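Local atomic coordinates of phosphohistidine phosphatase SixA (PDB entry 1UJC), a protein that removes the phosphoryl group from phosphohistidine, acting on the HPt domain of the ArcB sensor in the multistep His-Asp phosphorelay. Residues Ala56-Thr59 with Leu60-Val63; Tyr114-Ala117 with Glu118-Gly122. All coordinates share one frame; numbering follows the deposited sequence.

Contact 1 (Ala56-Thr59 with Leu60-Val63)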
ATOM      1  N   ALA A  56       6.041   0.792  -7.905  1.00 10.40           N
ATOM      2  CA  ALA A  56       5.467   1.201  -6.628  1.00  7.99           C
ATOM      3  C   ALA A  56       5.534   2.727  -6.509  1.00 10.28           C
ATOM      4  O   ALA A  56       4.536   3.388  -6.221  1.00  8.76           O
ATOM      5  CB  ALA A  56       6.221   0.543  -5.475  1.00  7.38           C
ATOM      6  N   GLU A  57       6.717   3.280  -6.752  1.00 10.03           N
ATOM      7  CA  GLU A  57       6.917   4.719  -6.673  1.00 12.53           C
ATOM      8  C   GLU A  57       6.004   5.479  -7.641  1.00 11.91           C
ATOM      9  O   GLU A  57       5.472   6.531  -7.298  1.00 13.71           O
ATOM     10  CB  GLU A  57       8.392   5.050  -6.949  1.00 13.13           C
ATOM     11  CG  GLU A  57       9.357   4.331  -6.010  1.00 15.28           C
ATOM     12  CD  GLU A  57      10.822   4.587  -6.335  1.00 16.89           C
ATOM     13  OE1 GLU A  57      11.160   4.694  -7.534  1.00 15.35           O
ATOM     14  OE2 GLU A  57      11.638   4.657  -5.390  1.00 16.26           O
ATOM     15  N   GLN A  58       5.812   4.943  -8.843  1.00 10.86           N
ATOM     16  CA  GLN A  58       4.963   5.605  -9.824  1.00 11.40           C
ATOM     17  C   GLN A  58       3.505   5.557  -9.374  1.00 11.17           C
ATOM     18  O   GLN A  58       2.750   6.500  -9.592  1.00 11.28           O
ATOM     19  CB  GLN A  58       5.101   4.945 -11.191  1.00 13.56           C
ATOM     20  CG  GLN A  58       4.739   5.881 -12.327  1.00 13.37           C
ATOM     21  CD  GLN A  58       4.760   5.205 -13.678  1.00 14.69           C
ATOM     22  OE1 GLN A  58       5.458   4.212 -13.880  1.00 15.55           O
ATOM     23  NE2 GLN A  58       4.005   5.753 -14.620  1.00 15.70           N
ATOM     24  N   THR A  59       3.109   4.450  -8.756  1.00 11.23           N
ATOM     25  CA  THR A  59       1.748   4.329  -8.256  1.00 11.77           C
ATOM     26  C   THR A  59       1.560   5.437  -7.220  1.00 11.60           C
ATOM     27  O   THR A  59       0.518   6.094  -7.174  1.00 11.16           O
ATOM     28  CB  THR A  59       1.521   2.962  -7.592  1.00  9.91           C
ATOM     29  OG1 THR A  59       1.570   1.932  -8.589  1.00 12.89           O
ATOM     30  CG2 THR A  59       0.173   2.927  -6.894  1.00 13.67           C
ATOM     31  N   LEU A  60       2.595   5.654  -6.412  1.00 13.11           N
ATOM     32  CA  LEU A  60       2.579   6.687  -5.377  1.00 12.60           C
ATOM     33  C   LEU A  60       2.411   8.067  -6.021  1.00 13.03           C
ATOM     34  O   LEU A  60       1.621   8.882  -5.551  1.00 11.85           O
ATOM     35  CB  LEU A  60       3.890   6.658  -4.584  1.00 14.42           C
ATOM     36  CG  LEU A  60       3.947   7.242  -3.164  1.00 16.76           C
ATOM     37  CD1 LEU A  60       5.371   7.696  -2.891  1.00 14.95           C
ATOM     38  CD2 LEU A  60       2.991   8.408  -2.996  1.00 15.74           C
ATOM     39  N   GLU A  61       3.171   8.327  -7.083  1.00 14.28           N
ATOM     40  CA  GLU A  61       3.096   9.611  -7.787  1.00 16.96           C
ATOM     41  C   GLU A  61       1.655   9.881  -8.181  1.00 15.57           C
ATOM     42  O   GLU A  61       1.086  10.923  -7.856  1.00 16.99           O
ATOM     43  CB  GLU A  61       3.921   9.600  -9.082  1.00 20.07           C
ATOM     44  CG  GLU A  61       5.398   9.317  -8.957  1.00 25.01           C
ATOM     45  CD  GLU A  61       6.075   9.213 -10.328  1.00 27.69           C
ATOM     46  OE1 GLU A  61       7.256   8.812 -10.371  1.00 26.85           O
ATOM     47  OE2 GLU A  61       5.423   9.533 -11.358  1.00 26.32           O
ATOM     48  N   GLU A  62       1.081   8.922  -8.900  1.00 15.97           N
ATOM     49  CA  GLU A  62      -0.287   9.015  -9.392  1.00 14.90           C
ATOM     50  C   GLU A  62      -1.288   9.286  -8.276  1.00 14.73           C
ATOM     51  O   GLU A  62      -2.154  10.157  -8.400  1.00 13.46           O
ATOM     52  CB  GLU A  62      -0.641   7.725 -10.140  1.00 16.14           C
ATOM     53  CG  GLU A  62       0.160   7.538 -11.426  1.00 18.36           C
ATOM     54  CD  GLU A  62      -0.233   8.529 -12.510  1.00 21.61           C
ATOM     55  OE1 GLU A  62       0.662   9.049 -13.215  1.00 20.36           O
ATOM     56  OE2 GLU A  62      -1.445   8.780 -12.663  1.00 21.01           O
ATOM     57  N   VAL A  63      -1.162   8.543  -7.183  1.00 13.64           N
ATOM     58  CA  VAL A  63      -2.050   8.714  -6.047  1.00 13.39           C
ATOM     59  C   VAL A  63      -1.887  10.108  -5.457  1.00 13.73           C
ATOM     60  O   VAL A  63      -2.871  10.797  -5.196  1.00 14.80           O
ATOM     61  CB  VAL A  63      -1.762   7.666  -4.952  1.00 12.30           C
ATOM     62  CG1 VAL A  63      -2.509   8.021  -3.674  1.00 11.58           C
ATOM     63  CG2 VAL A  63      -2.185   6.288  -5.435  1.00 14.25           C
TER
HETATM   64  O   HOH W   1       2.898   8.304 -13.938  1.00 20.01           O
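Thr59 and Val63 meet one turn apart on helix 54-66, the helical arm of the beta-alpha-beta unit running from strand 47-50 to strand 74-75, and they illustrate how a helix divides into a packed face, a polar border and a solvent side. Val63 N bonds to Thr59 O at 3.0 Å, and Val63 CG2 lies 3.2 Å from that same Thr59 O; Ser31 and Ala35 of helix 25-40 close over this side. Thr59 OG1 stands beside its own backbone N (chi1 -68°), where it accepts from Gly9 N, next to His8, and bonds to Arg55 O one turn back; His8 and Arg55 both line the tungstate pocket. Leu60 adds its CB, 3.1 Å from Glu57 O, and reaches Val48, Val50 and Ile106 of the sheet. The solvent side belongs to Glu61, whose OE2 lies 3.8 Å from Gln58 CG, a van der Waals touch of a carboxylate oxygen on a methylene. Gln58 and Glu62 form the polar border against helix 25-40: Gln58 OE1 is taken by Leu23 N, and Glu62 OE2 by a salt bridge to Arg32. A single water joins their other ends, accepting from Gln58 NE2 at 2.9 Å and donating to Glu62 OE1 at 2.5 Å.

Contact 2 (Tyr114-Ala117 with Glu118-Gly122)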
ATOM      1  N   TYR A 114       0.578 -11.320   2.607  1.00 13.42           N
ATOM      2  CA  TYR A 114       1.178 -11.810   3.846  1.00 15.44           C
ATOM      3  C   TYR A 114       1.198 -10.736   4.929  1.00 13.98           C
ATOM      4  O   TYR A 114       1.062 -11.038   6.115  1.00 13.16           O
ATOM      5  CB  TYR A 114       2.617 -12.286   3.611  1.00 18.19           C
ATOM      6  CG  TYR A 114       2.767 -13.361   2.565  1.00 23.83           C
ATOM      7  CD1 TYR A 114       1.948 -14.489   2.566  1.00 25.98           C
ATOM      8  CD2 TYR A 114       3.748 -13.260   1.579  1.00 26.95           C
ATOM      9  CE1 TYR A 114       2.102 -15.490   1.606  1.00 28.55           C
ATOM     10  CE2 TYR A 114       3.910 -14.253   0.619  1.00 29.27           C
ATOM     11  CZ  TYR A 114       3.085 -15.366   0.638  1.00 29.13           C
ATOM     12  OH  TYR A 114       3.272 -16.361  -0.301  1.00 33.10           O
ATOM     13  N   LEU A 115       1.378  -9.485   4.516  1.00 13.19           N
ATOM     14  CA  LEU A 115       1.416  -8.377   5.461  1.00 12.66           C
ATOM     15  C   LEU A 115       0.118  -8.284   6.252  1.00 12.51           C
ATOM     16  O   LEU A 115       0.144  -8.116   7.471  1.00 13.27           O
ATOM     17  CB  LEU A 115       1.674  -7.056   4.730  1.00 11.88           C
ATOM     18  CG  LEU A 115       1.815  -5.815   5.615  1.00  8.93           C
ATOM     19  CD1 LEU A 115       2.908  -6.029   6.655  1.00  9.86           C
ATOM     20  CD2 LEU A 115       2.146  -4.616   4.749  1.00 10.30           C
ATOM     21  N   VAL A 116      -1.017  -8.379   5.559  1.00 11.82           N
ATOM     22  CA  VAL A 116      -2.310  -8.318   6.232  1.00 11.85           C
ATOM     23  C   VAL A 116      -2.444  -9.448   7.252  1.00 12.13           C
ATOM     24  O   VAL A 116      -2.884  -9.222   8.378  1.00 11.46           O
ATOM     25  CB  VAL A 116      -3.485  -8.421   5.231  1.00 10.72           C
ATOM     26  CG1 VAL A 116      -4.809  -8.523   5.985  1.00 10.64           C
ATOM     27  CG2 VAL A 116      -3.502  -7.206   4.322  1.00 10.26           C
ATOM     28  N   ALA A 117      -2.071 -10.662   6.853  1.00 12.35           N
ATOM     29  CA  ALA A 117      -2.159 -11.820   7.745  1.00 12.23           C
ATOM     30  C   ALA A 117      -1.236 -11.633   8.942  1.00 12.37           C
ATOM     31  O   ALA A 117      -1.638 -11.842  10.085  1.00 13.41           O
ATOM     32  CB  ALA A 117      -1.789 -13.095   6.994  1.00 10.78           C
ATOM     33  N   GLU A 118       0.003 -11.236   8.665  1.00 12.40           N
ATOM     34  CA  GLU A 118       0.999 -10.999   9.706  1.00 12.83           C
ATOM     35  C   GLU A 118       0.494  -9.981  10.727  1.00 12.90           C
ATOM     36  O   GLU A 118       0.691 -10.146  11.927  1.00 11.51           O
ATOM     37  CB  GLU A 118       2.297 -10.498   9.071  1.00 15.96           C
ATOM     38  CG  GLU A 118       3.353  -9.972  10.036  1.00 19.48           C
ATOM     39  CD  GLU A 118       3.957 -11.051  10.908  1.00 23.42           C
ATOM     40  OE1 GLU A 118       3.868 -12.238  10.535  1.00 23.64           O
ATOM     41  OE2 GLU A 118       4.541 -10.707  11.961  1.00 26.05           O
ATOM     42  N   LEU A 119      -0.158  -8.929  10.242  1.00 12.54           N
ATOM     43  CA  LEU A 119      -0.682  -7.885  11.117  1.00 12.57           C
ATOM     44  C   LEU A 119      -1.987  -8.279  11.803  1.00 11.75           C
ATOM     45  O   LEU A 119      -2.247  -7.885  12.944  1.00 10.79           O
ATOM     46  CB  LEU A 119      -0.919  -6.600  10.314  1.00 10.72           C
ATOM     47  CG  LEU A 119       0.270  -5.971   9.587  1.00 10.90           C
ATOM     48  CD1 LEU A 119      -0.238  -4.884   8.655  1.00 12.50           C
ATOM     49  CD2 LEU A 119       1.256  -5.401  10.592  1.00 10.89           C
ATOM     50  N   CYS A 120      -2.802  -9.071  11.114  1.00 11.59           N
ATOM     51  CA  CYS A 120      -4.104  -9.456  11.645  1.00 12.08           C
ATOM     52  C   CYS A 120      -4.299 -10.927  11.983  1.00 12.99           C
ATOM     53  O   CYS A 120      -4.360 -11.775  11.098  1.00 13.34           O
ATOM     54  CB  CYS A 120      -5.196  -9.029  10.662  1.00 11.58           C
ATOM     55  SG  CYS A 120      -5.084  -7.301  10.160  1.00 13.15           S
ATOM     56  N   PRO A 121      -4.407 -11.245  13.281  1.00 13.95           N
ATOM     57  CA  PRO A 121      -4.607 -12.629  13.715  1.00 14.03           C
ATOM     58  C   PRO A 121      -5.894 -13.213  13.131  1.00 14.27           C
ATOM     59  O   PRO A 121      -6.899 -12.514  13.014  1.00 13.94           O
ATOM     60  CB  PRO A 121      -4.677 -12.497  15.234  1.00 14.71           C
ATOM     61  CG  PRO A 121      -3.739 -11.364  15.505  1.00 12.77           C
ATOM     62  CD  PRO A 121      -4.129 -10.370  14.434  1.00 12.20           C
ATOM     63  N   GLY A 122      -5.850 -14.487  12.756  1.00 13.87           N
ATOM     64  CA  GLY A 122      -7.028 -15.147  12.212  1.00 14.40           C
ATOM     65  C   GLY A 122      -7.308 -14.924  10.738  1.00 14.92           C
ATOM     66  O   GLY A 122      -8.238 -15.511  10.188  1.00 15.18           O
TER
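Glu118 N closes a helical turn on Tyr114 O at 2.8 Å, in a nearly straight bond (167°), close to the C-terminal end of helix 111-119. The CB of Glu118 rests near the same carbonyl, while the chain beyond it bends at chi2 and its side chain meets Val85 and Ser89 of helix 85-98. Leu119 repeats the turn with N to Leu115 O at 2.9 Å, then adds an apolar contact. Its CG, set beside its own backbone N (chi1 -59°), lies beyond Leu115 O, 3.0 Å away; with chi2 extended, CD1 meets Leu115 CG at 3.8 Å, and both leucines also lie on Ile5 of strand 2-7. Shortened to an alanine, this side chain would probably leave a gap beside Leu115 CG and Ile5. Cys120 is the first residue to leave helical geometry, yet its N still reaches Val116 O at 2.7 Å, bent to 142°. Its SG lies off the oxygen end of that carbonyl, 3.4 Å from Val116 O, and at a loose 4.4 Å from Val116 CG1, both side chains facing strand 133-138. Pro121 then carries the chain outward to touch Asn143. The chemistry implies a helix end finished by two means: the amides of Glu118, Leu119 and Cys120 satisfy the carbonyls of 114-116, with the backbone of Leu119 also bonded to Gly144, and the side chains of Leu119 and Cys120 probably limit water's access to Leu115 O and Val116 O.

Followed from the N terminus, the chain passes through strand 2-7, helix 25-40 and strand 47-50 before contact 1, and through strand 74-75, helix 85-98 and strand 102-107 before contact 2. Contact 1 closes turns within helix 54-66; contact 2 closes the last turn of helix 111-119 and leads into the loop. They follow one another along the chain, and neither nests in nor crosses the other. Their centres lie about 24 Å apart on opposite sides of the chain's centre. The central sheet is what they share: contact 1 packs against strands 47-50 and 102-107, contact 2 against strands 2-7 and 133-138. Of the tungstate pocket, Arg7 ends strand 2-7, while His8 and His108 follow the ends of strands 2-7 and 102-107.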